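Local coordinates for glycosyl hydrolase family 88 (Pedobacter heparinus, PDB 3WIW), which hydrolyses the unsaturated glucuronyl residue from the ends of heparin fragments left by polysaccharide lyases, at residues 114-122 and 174-184. Residues are numbered along the deposited sequence; the frame is centred on the assembly and turned at random.
Sequences THDLGFMLY and DNLMNLEYLYW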
loop_
_atom_site.group_PDB
_atom_site.type_symbol
_atom_site.label_atom_id
_atom_site.label_comp_id
_atom_site.label_asym_id
_atom_site.label_seq_id
_atom_site.Cartn_x
_atom_site.Cartn_y
_atom_site.Cartn_z
ATOM N N THR A 114 -4.228 -9.887 13.434
ATOM C CA THR A 114 -3.845 -9.606 12.051
ATOM C C THR A 114 -2.539 -8.823 11.867
ATOM O O THR A 114 -2.192 -7.937 12.672
ATOM C CB THR A 114 -4.973 -8.840 11.319
ATOM O OG1 THR A 114 -4.611 -8.645 9.939
ATOM C CG2 THR A 114 -5.267 -7.476 11.973
ATOM N N HIS A 115 -1.825 -9.134 10.793
ATOM C CA HIS A 115 -0.656 -8.341 10.426
ATOM C C HIS A 115 -1.006 -6.947 9.925
ATOM O O HIS A 115 -0.117 -6.095 9.848
ATOM C CB HIS A 115 0.155 -9.044 9.335
ATOM C CG HIS A 115 -0.518 -9.091 7.998
ATOM N ND1 HIS A 115 0.126 -8.715 6.843
ATOM C CD2 HIS A 115 -1.759 -9.497 7.633
ATOM C CE1 HIS A 115 -0.697 -8.868 5.817
ATOM N NE2 HIS A 115 -1.842 -9.364 6.263
ATOM N N ASP A 116 -2.287 -6.691 9.635
ATOM C CA ASP A 116 -2.687 -5.470 8.914
ATOM C C ASP A 116 -2.712 -4.205 9.780
ATOM O O ASP A 116 -3.175 -3.152 9.335
ATOM C CB ASP A 116 -4.027 -5.665 8.188
ATOM C CG ASP A 116 -3.897 -6.515 6.950
ATOM O OD1 ASP A 116 -2.850 -6.417 6.276
ATOM O OD2 ASP A 116 -4.850 -7.280 6.652
ATOM N N LEU A 117 -2.164 -4.277 10.989
ATOM C CA LEU A 117 -2.039 -3.103 11.849
ATOM C C LEU A 117 -1.206 -1.992 11.205
ATOM O O LEU A 117 -1.392 -0.818 11.517
ATOM C CB LEU A 117 -1.408 -3.482 13.179
ATOM C CG LEU A 117 -2.247 -4.483 13.977
ATOM C CD1 LEU A 117 -1.476 -4.895 15.234
ATOM C CD2 LEU A 117 -3.630 -3.907 14.332
ATOM N N GLY A 118 -0.279 -2.335 10.313
ATOM C CA GLY A 118 0.450 -1.309 9.592
ATOM C C GLY A 118 -0.477 -0.506 8.670
ATOM O O GLY A 118 -0.522 0.743 8.720
ATOM N N PHE A 119 -1.211 -1.189 7.788
ATOM C CA PHE A 119 -2.168 -0.495 6.940
ATOM C C PHE A 119 -3.201 0.274 7.777
ATOM O O PHE A 119 -3.618 1.368 7.399
ATOM C CB PHE A 119 -2.914 -1.507 6.076
ATOM C CG PHE A 119 -2.091 -2.163 4.995
ATOM C CD1 PHE A 119 -1.371 -1.418 4.063
ATOM C CD2 PHE A 119 -2.110 -3.550 4.865
ATOM C CE1 PHE A 119 -0.694 -2.072 2.990
ATOM C CE2 PHE A 119 -1.434 -4.201 3.830
ATOM C CZ PHE A 119 -0.738 -3.455 2.896
ATOM N N MET A 120 -3.646 -0.322 8.883
ATOM C CA MET A 120 -4.766 0.237 9.643
ATOM C C MET A 120 -4.374 1.391 10.557
ATOM O O MET A 120 -5.016 2.436 10.521
ATOM C CB MET A 120 -5.430 -0.868 10.467
ATOM C CG MET A 120 -6.030 -1.967 9.569
ATOM S SD MET A 120 -6.388 -3.511 10.439
ATOM C CE MET A 120 -7.895 -3.059 11.217
ATOM N N LEU A 121 -3.347 1.184 11.387
ATOM C CA LEU A 121 -2.867 2.217 12.318
ATOM C C LEU A 121 -1.726 3.043 11.764
ATOM O O LEU A 121 -1.681 4.245 11.971
ATOM C CB LEU A 121 -2.397 1.593 13.626
ATOM C CG LEU A 121 -3.499 1.133 14.562
ATOM C CD1 LEU A 121 -2.910 0.295 15.694
ATOM C CD2 LEU A 121 -4.194 2.340 15.166
ATOM N N TYR A 122 -0.757 2.419 11.103
ATOM C CA TYR A 122 0.373 3.229 10.668
ATOM C C TYR A 122 -0.006 4.202 9.528
ATOM O O TYR A 122 0.484 5.337 9.490
ATOM C CB TYR A 122 1.594 2.370 10.333
ATOM C CG TYR A 122 2.870 3.183 10.257
ATOM C CD1 TYR A 122 3.389 3.800 11.396
ATOM C CD2 TYR A 122 3.551 3.336 9.047
ATOM C CE1 TYR A 122 4.560 4.554 11.323
ATOM C CE2 TYR A 122 4.710 4.098 8.946
ATOM C CZ TYR A 122 5.224 4.688 10.111
ATOM O OH TYR A 122 6.387 5.446 10.065
ATOM N N ASP A 174 1.690 -9.223 0.996
ATOM C CA ASP A 174 1.209 -7.919 1.480
ATOM C C ASP A 174 1.815 -7.572 2.855
ATOM O O ASP A 174 1.908 -6.396 3.220
ATOM C CB ASP A 174 -0.321 -7.875 1.619
ATOM C CG ASP A 174 -1.089 -8.677 0.555
ATOM O OD1 ASP A 174 -0.711 -9.816 0.195
ATOM O OD2 ASP A 174 -2.162 -8.179 0.159
ATOM N N ASN A 175 2.196 -8.594 3.624
ATOM C CA ASN A 175 2.741 -8.419 4.977
ATOM C C ASN A 175 4.034 -7.580 4.928
ATOM O O ASN A 175 4.374 -6.938 5.930
ATOM C CB ASN A 175 2.955 -9.807 5.610
ATOM C CG ASN A 175 2.964 -9.835 7.154
ATOM O OD1 ASN A 175 2.447 -10.808 7.740
ATOM N ND2 ASN A 175 3.555 -8.827 7.809
ATOM N N LEU A 176 4.746 -7.558 3.793
ATOM C CA LEU A 176 5.909 -6.657 3.683
ATOM C C LEU A 176 5.537 -5.211 4.012
ATOM O O LEU A 176 6.341 -4.464 4.584
ATOM C CB LEU A 176 6.567 -6.723 2.301
ATOM C CG LEU A 176 7.285 -8.041 1.992
ATOM C CD1 LEU A 176 7.494 -8.122 0.482
ATOM C CD2 LEU A 176 8.617 -8.142 2.743
ATOM N N MET A 177 4.344 -4.784 3.602
ATOM C CA MET A 177 3.956 -3.382 3.776
ATOM C C MET A 177 3.815 -3.048 5.245
ATOM O O MET A 177 4.105 -1.922 5.656
ATOM C CB MET A 177 2.645 -3.111 3.040
ATOM C CG MET A 177 2.736 -3.370 1.536
ATOM S SD MET A 177 3.842 -2.236 0.679
ATOM C CE MET A 177 2.911 -0.708 0.892
ATOM N N ASN A 178 3.345 -4.023 6.025
ATOM C CA ASN A 178 3.135 -3.855 7.456
ATOM C C ASN A 178 4.433 -3.776 8.258
ATOM O O ASN A 178 4.413 -3.422 9.419
ATOM C CB ASN A 178 2.200 -4.957 7.937
ATOM C CG ASN A 178 0.792 -4.737 7.461
ATOM O OD1 ASN A 178 0.209 -3.687 7.719
ATOM N ND2 ASN A 178 0.231 -5.712 6.741
ATOM N N LEU A 179 5.566 -4.104 7.642
ATOM C CA LEU A 179 6.866 -3.965 8.303
ATOM C C LEU A 179 7.248 -2.516 8.581
ATOM O O LEU A 179 7.971 -2.253 9.543
ATOM C CB LEU A 179 7.967 -4.642 7.493
ATOM C CG LEU A 179 7.736 -6.115 7.172
ATOM C CD1 LEU A 179 8.959 -6.650 6.447
ATOM C CD2 LEU A 179 7.380 -6.931 8.415
ATOM N N GLU A 180 6.746 -1.580 7.767
ATOM C CA GLU A 180 7.152 -0.179 7.903
ATOM C C GLU A 180 6.835 0.313 9.330
ATOM O O GLU A 180 7.644 0.992 9.981
ATOM C CB GLU A 180 6.464 0.695 6.851
ATOM C CG GLU A 180 7.080 2.094 6.849
ATOM C CD GLU A 180 6.486 3.026 5.830
ATOM O OE1 GLU A 180 6.744 4.243 5.915
ATOM O OE2 GLU A 180 5.818 2.544 4.906
ATOM N N TYR A 181 5.643 -0.043 9.796
ATOM C CA TYR A 181 5.194 0.263 11.146
ATOM C C TYR A 181 6.209 -0.204 12.190
ATOM O O TYR A 181 6.584 0.568 13.095
ATOM C CB TYR A 181 3.859 -0.423 11.363
ATOM C CG TYR A 181 3.102 -0.068 12.645
ATOM C CD1 TYR A 181 3.482 0.972 13.509
ATOM C CD2 TYR A 181 1.949 -0.803 12.964
ATOM C CE1 TYR A 181 2.709 1.249 14.658
ATOM C CE2 TYR A 181 1.184 -0.537 14.064
ATOM C CZ TYR A 181 1.559 0.480 14.917
ATOM O OH TYR A 181 0.758 0.723 16.003
ATOM N N LEU A 182 6.702 -1.437 12.072
ATOM C CA LEU A 182 7.649 -1.962 13.053
ATOM C C LEU A 182 9.031 -1.341 12.933
ATOM O O LEU A 182 9.699 -1.182 13.958
ATOM C CB LEU A 182 7.767 -3.474 12.953
ATOM C CG LEU A 182 6.662 -4.321 13.555
ATOM C CD1 LEU A 182 7.057 -5.790 13.490
ATOM C CD2 LEU A 182 6.400 -3.896 14.987
ATOM N N TYR A 183 9.517 -1.070 11.721
ATOM C CA TYR A 183 10.804 -0.372 11.627
ATOM C C TYR A 183 10.738 0.964 12.362
ATOM O O TYR A 183 11.629 1.315 13.148
ATOM C CB TYR A 183 11.199 -0.107 10.184
ATOM C CG TYR A 183 11.533 -1.312 9.325
ATOM C CD1 TYR A 183 12.472 -2.266 9.719
ATOM C CD2 TYR A 183 10.953 -1.452 8.058
ATOM C CE1 TYR A 183 12.777 -3.335 8.889
ATOM C CE2 TYR A 183 11.256 -2.522 7.237
ATOM C CZ TYR A 183 12.172 -3.452 7.650
ATOM O OH TYR A 183 12.490 -4.508 6.825
ATOM N N TRP A 184 9.660 1.703 12.131
ATOM C CA TRP A 184 9.463 3.001 12.757
ATOM C C TRP A 184 9.343 2.847 14.270
ATOM O O TRP A 184 10.004 3.548 15.030
ATOM C CB TRP A 184 8.205 3.696 12.193
ATOM C CG TRP A 184 7.843 4.900 13.000
ATOM C CD1 TRP A 184 8.378 6.153 12.894
ATOM C CD2 TRP A 184 6.920 4.942 14.108
ATOM N NE1 TRP A 184 7.823 6.972 13.857
ATOM C CE2 TRP A 184 6.927 6.255 14.610
ATOM C CE3 TRP A 184 6.060 4.000 14.691
ATOM C CZ2 TRP A 184 6.114 6.658 15.686
ATOM C CZ3 TRP A 184 5.253 4.392 15.769
ATOM C CH2 TRP A 184 5.293 5.709 16.255
HETATM O O HOH W 1 7.984 5.318 8.045
#
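Asn178 pushes its amide against the start of helix 117-122, joining Phe119 N within the helix and Asp116, the N-cap residue before it. Asn178 OD1 accepts from Phe119 N (2.9 Å), the donor lying almost in line with the C=O (169°), and Asn178 ND2 gives a bond to the anti side of Asp116 OD1 (3.2 Å), 19° out of the carboxylate plane. The amide stands nearly upright against the Phe119 ring, whose CZ rests on Met177 CB (3.4 Å). At Gly118, where a CB would strike Asn178 OD1, the helices come close, with CA of Gly118 4.3 Å from CA of Asn178.

Further along, Tyr181 enters as a knob among Leu117, Gly118, Leu121 and Tyr122. Tyr122 turns its ring away from its own N (chi1 -164°), which lays it over Tyr181 CA, and Tyr122 CB in turn covers a face of the Tyr181 ring; the two rings, slid apart, barely overlap. Tyr122 OH reaches Trp184 CB (3.3 Å), and a water links this hydroxyl to Glu180 OE1. A serine in place of Tyr122 would probably uncover Tyr181 and Trp184 and break that water bridge.

Such helix packing belongs to the alpha6/alpha6-barrel of family 88, here setting Asp116, the predicted nucleophile, near Asp174, the predicted proton donor.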